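Local coordinates for repeat Five Residue (Rfr) protein or pentapeptide repeat protein (Cyanothece, PDB 2O6W) that is of unknown function but folds as a right-handed quadrilateral beta helix built from tandem pentapeptide repeats, at residues A[101-112]-A[121-132]. Residues are numbered along the deposited sequence; the frame is centred on the assembly and turned at random.
Sequences ANLQGANLENAN and ANLRGAILTGVN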
loop_
_atom_site.group_PDB
_atom_site.type_symbol
_atom_site.label_atom_id
_atom_site.label_comp_id
_atom_site.label_asym_id
_atom_site.label_seq_id
_atom_site.Cartn_x
_atom_site.Cartn_y
_atom_site.Cartn_z
ATOM N N ALA A 101 4.715 0.586 -9.868
ATOM C CA ALA A 101 5.346 0.281 -8.587
ATOM C C ALA A 101 6.302 -0.900 -8.695
ATOM O O ALA A 101 6.101 -1.807 -9.491
ATOM C CB ALA A 101 4.286 -0.014 -7.529
ATOM N N ASN A 102 7.351 -0.879 -7.889
ATOM C CA ASN A 102 8.309 -1.968 -7.891
ATOM C C ASN A 102 8.048 -2.808 -6.638
ATOM O O ASN A 102 8.472 -2.440 -5.540
ATOM C CB ASN A 102 9.733 -1.413 -7.881
ATOM C CG ASN A 102 10.782 -2.506 -7.896
ATOM O OD1 ASN A 102 10.461 -3.678 -8.079
ATOM N ND2 ASN A 102 12.044 -2.127 -7.708
ATOM N N LEU A 103 7.344 -3.925 -6.808
ATOM C CA LEU A 103 7.004 -4.807 -5.692
ATOM C C LEU A 103 7.819 -6.104 -5.676
ATOM O O LEU A 103 7.360 -7.128 -5.173
ATOM C CB LEU A 103 5.512 -5.140 -5.741
ATOM C CG LEU A 103 4.551 -3.968 -5.530
ATOM C CD1 LEU A 103 3.292 -4.168 -6.355
ATOM C CD2 LEU A 103 4.217 -3.849 -4.058
ATOM N N GLN A 104 9.037 -6.047 -6.203
ATOM C CA GLN A 104 9.895 -7.220 -6.257
ATOM C C GLN A 104 10.129 -7.875 -4.903
ATOM O O GLN A 104 10.629 -7.251 -3.968
ATOM C CB GLN A 104 11.229 -6.856 -6.892
ATOM C CG GLN A 104 12.125 -8.044 -7.159
ATOM C CD GLN A 104 13.323 -7.661 -8.004
ATOM O OE1 GLN A 104 13.183 -7.325 -9.191
ATOM N NE2 GLN A 104 14.509 -7.687 -7.396
ATOM N N GLY A 105 9.752 -9.147 -4.816
ATOM C CA GLY A 105 9.915 -9.901 -3.590
ATOM C C GLY A 105 8.984 -9.448 -2.482
ATOM O O GLY A 105 9.135 -9.864 -1.336
ATOM N N ALA A 106 8.012 -8.604 -2.812
ATOM C CA ALA A 106 7.082 -8.103 -1.810
ATOM C C ALA A 106 6.130 -9.176 -1.314
ATOM O O ALA A 106 5.753 -10.081 -2.049
ATOM C CB ALA A 106 6.290 -6.934 -2.370
ATOM N N ASN A 107 5.738 -9.073 -0.054
ATOM C CA ASN A 107 4.810 -10.033 0.500
ATOM C C ASN A 107 3.416 -9.401 0.560
ATOM O O ASN A 107 3.196 -8.467 1.328
ATOM C CB ASN A 107 5.280 -10.458 1.891
ATOM C CG ASN A 107 4.277 -11.341 2.600
ATOM O OD1 ASN A 107 3.554 -12.107 1.967
ATOM N ND2 ASN A 107 4.241 -11.251 3.926
ATOM N N LEU A 108 2.488 -9.893 -0.266
ATOM C CA LEU A 108 1.119 -9.362 -0.269
ATOM C C LEU A 108 0.095 -10.408 0.161
ATOM O O LEU A 108 -1.083 -10.291 -0.155
ATOM C CB LEU A 108 0.717 -8.828 -1.654
ATOM C CG LEU A 108 1.521 -7.666 -2.241
ATOM C CD1 LEU A 108 2.754 -8.240 -2.919
ATOM C CD2 LEU A 108 0.701 -6.886 -3.250
ATOM N N GLU A 109 0.541 -11.414 0.901
ATOM C CA GLU A 109 -0.353 -12.478 1.335
ATOM C C GLU A 109 -1.648 -12.010 2.002
ATOM O O GLU A 109 -1.641 -11.191 2.923
ATOM C CB GLU A 109 0.400 -13.442 2.252
ATOM C CG GLU A 109 -0.424 -14.644 2.689
ATOM C CD GLU A 109 0.432 -15.820 3.143
ATOM O OE1 GLU A 109 1.361 -15.608 3.958
ATOM O OE2 GLU A 109 0.164 -16.957 2.694
ATOM N N ASN A 110 -2.760 -12.544 1.512
ATOM C CA ASN A 110 -4.087 -12.223 2.022
ATOM C C ASN A 110 -4.429 -10.744 1.969
ATOM O O ASN A 110 -5.307 -10.268 2.691
ATOM C CB ASN A 110 -4.229 -12.733 3.445
ATOM C CG ASN A 110 -4.098 -14.228 3.522
ATOM O OD1 ASN A 110 -4.631 -14.944 2.677
ATOM N ND2 ASN A 110 -3.392 -14.713 4.533
ATOM N N ALA A 111 -3.729 -10.018 1.114
ATOM C CA ALA A 111 -3.973 -8.601 0.956
ATOM C C ALA A 111 -5.223 -8.431 0.099
ATOM O O ALA A 111 -5.567 -9.309 -0.686
ATOM C CB ALA A 111 -2.778 -7.947 0.275
ATOM N N ASN A 112 -5.918 -7.314 0.255
ATOM C CA ASN A 112 -7.099 -7.064 -0.567
ATOM C C ASN A 112 -6.698 -6.041 -1.649
ATOM O O ASN A 112 -6.316 -4.919 -1.333
ATOM C CB ASN A 112 -8.246 -6.540 0.311
ATOM C CG ASN A 112 -9.438 -6.054 -0.506
ATOM O OD1 ASN A 112 -9.653 -6.496 -1.636
ATOM N ND2 ASN A 112 -10.224 -5.151 0.071
ATOM N N ALA A 121 3.376 -2.730 -13.034
ATOM C CA ALA A 121 4.022 -2.982 -11.763
ATOM C C ALA A 121 4.923 -4.210 -11.870
ATOM O O ALA A 121 4.652 -5.123 -12.653
ATOM C CB ALA A 121 2.977 -3.189 -10.685
ATOM N N ASN A 122 6.000 -4.220 -11.088
ATOM C CA ASN A 122 6.932 -5.343 -11.073
ATOM C C ASN A 122 6.616 -6.289 -9.913
ATOM O O ASN A 122 6.816 -5.944 -8.747
ATOM C CB ASN A 122 8.373 -4.844 -10.944
ATOM C CG ASN A 122 9.376 -5.986 -10.837
ATOM O OD1 ASN A 122 9.074 -7.123 -11.213
ATOM N ND2 ASN A 122 10.575 -5.690 -10.338
ATOM N N LEU A 123 6.130 -7.485 -10.239
ATOM C CA LEU A 123 5.785 -8.480 -9.233
ATOM C C LEU A 123 6.730 -9.677 -9.208
ATOM O O LEU A 123 6.344 -10.762 -8.769
ATOM C CB LEU A 123 4.356 -8.978 -9.451
ATOM C CG LEU A 123 3.221 -8.074 -8.970
ATOM C CD1 LEU A 123 3.365 -6.684 -9.554
ATOM C CD2 LEU A 123 1.897 -8.694 -9.386
ATOM N N ARG A 124 7.961 -9.482 -9.670
ATOM C CA ARG A 124 8.948 -10.558 -9.685
ATOM C C ARG A 124 9.262 -11.045 -8.281
ATOM O O ARG A 124 9.679 -10.264 -7.430
ATOM C CB ARG A 124 10.253 -10.095 -10.333
ATOM C CG ARG A 124 10.185 -9.893 -11.823
ATOM C CD ARG A 124 11.557 -9.557 -12.384
ATOM N NE ARG A 124 11.502 -9.357 -13.827
ATOM C CZ ARG A 124 11.106 -8.233 -14.416
ATOM N NH1 ARG A 124 10.734 -7.190 -13.688
ATOM N NH2 ARG A 124 11.062 -8.159 -15.741
ATOM N N GLY A 125 9.065 -12.337 -8.045
ATOM C CA GLY A 125 9.355 -12.902 -6.743
ATOM C C GLY A 125 8.360 -12.527 -5.667
ATOM O O GLY A 125 8.464 -12.995 -4.531
ATOM N N ALA A 126 7.391 -11.687 -6.010
ATOM C CA ALA A 126 6.385 -11.261 -5.037
ATOM C C ALA A 126 5.446 -12.405 -4.699
ATOM O O ALA A 126 5.200 -13.270 -5.535
ATOM C CB ALA A 126 5.592 -10.099 -5.594
ATOM N N ILE A 127 4.926 -12.431 -3.476
ATOM C CA ILE A 127 4.005 -13.503 -3.125
ATOM C C ILE A 127 2.574 -12.951 -3.020
ATOM O O ILE A 127 2.297 -12.069 -2.210
ATOM C CB ILE A 127 4.477 -14.265 -1.808
ATOM C CG1 ILE A 127 3.516 -14.029 -0.653
ATOM C CG2 ILE A 127 5.905 -13.870 -1.439
ATOM C CD1 ILE A 127 2.418 -15.049 -0.598
ATOM N N LEU A 128 1.671 -13.452 -3.867
ATOM C CA LEU A 128 0.287 -12.971 -3.854
ATOM C C LEU A 128 -0.774 -13.993 -3.435
ATOM O O LEU A 128 -1.931 -13.905 -3.837
ATOM C CB LEU A 128 -0.084 -12.368 -5.218
ATOM C CG LEU A 128 0.797 -11.193 -5.658
ATOM C CD1 LEU A 128 1.954 -11.735 -6.476
ATOM C CD2 LEU A 128 0.004 -10.200 -6.491
ATOM N N THR A 129 -0.371 -14.937 -2.598
ATOM C CA THR A 129 -1.257 -15.976 -2.091
ATOM C C THR A 129 -2.470 -15.416 -1.342
ATOM O O THR A 129 -2.330 -14.540 -0.490
ATOM C CB THR A 129 -0.500 -16.892 -1.126
ATOM O OG1 THR A 129 0.695 -17.356 -1.757
ATOM C CG2 THR A 129 -1.355 -18.074 -0.730
ATOM N N GLY A 130 -3.651 -15.944 -1.654
ATOM C CA GLY A 130 -4.873 -15.505 -0.998
ATOM C C GLY A 130 -5.301 -14.076 -1.288
ATOM O O GLY A 130 -6.165 -13.536 -0.603
ATOM N N VAL A 131 -4.708 -13.459 -2.301
ATOM C CA VAL A 131 -5.049 -12.087 -2.645
ATOM C C VAL A 131 -6.383 -11.947 -3.379
ATOM O O VAL A 131 -6.723 -12.765 -4.238
ATOM C CB VAL A 131 -3.953 -11.449 -3.521
ATOM C CG1 VAL A 131 -4.442 -10.131 -4.080
ATOM C CG2 VAL A 131 -2.692 -11.228 -2.699
ATOM N N ASN A 132 -7.141 -10.909 -3.033
ATOM C CA ASN A 132 -8.421 -10.645 -3.691
ATOM C C ASN A 132 -8.129 -9.798 -4.936
ATOM O O ASN A 132 -7.827 -8.612 -4.828
ATOM C CB ASN A 132 -9.372 -9.900 -2.739
ATOM C CG ASN A 132 -10.679 -9.485 -3.415
ATOM O OD1 ASN A 132 -11.067 -10.044 -4.444
ATOM N ND2 ASN A 132 -11.367 -8.515 -2.828
HETATM O O HOH W 1 2.137 -18.302 0.439
HETATM O O HOH W 2 -7.696 -14.253 1.769
#
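Ala-101 O accepts from Asn-122 N at 2.9 Å, and Leu-103 N donates in turn to Asn-122 O, so the two runs pair as successive coils of the pentapeptide-repeat beta helix, twenty residues apart. Next to this bridge the amides of Asn-102 and Asn-122 lie side by side, their planes 14° apart; Asn-122 ND2 gives a weak bond to Asn-102 OD1 and a longer one, 3.3 Å, to Gln-104 OE1, which lies in the plane of the Asn-122 amide. Asn-122 OD1 meanwhile closes an Asx turn onto Arg-124 N. With an alanine in place of Asn-122, Gln-104 would probably be freer to swing and the turn at Arg-124 less braced. Inside the coil, Leu-103 CD1 meets Leu-123 CD1 at 4.1 Å, and Leu-108 CD1 nears Ala-126 CB. Asn-107 faces Ile-127, not another amide: Ile-127 CG1 sits 3.2 Å from Asn-107 OD1, which closes an Asx turn onto Glu-109 N, while Ile-127 N still donates to Ala-106 O and Leu-108 N to Ile-127 O. Asn-110 N then bonds to Thr-129 O across stacked type II turns, while Val-131 CG2 lies 3.2 Å from Leu-108 O. At Asn-112 the amide pairing returns: Asn-132 ND2 reaches Asn-112 OD1 at 2.9 Å from above the carbonyl plane. Neighbouring coils are thus joined mainly by backbone bonds, with outward asparagine amides adding bonds beside two of the three beta bridges, one of them weak, and small or branched apolar groups filling the interior.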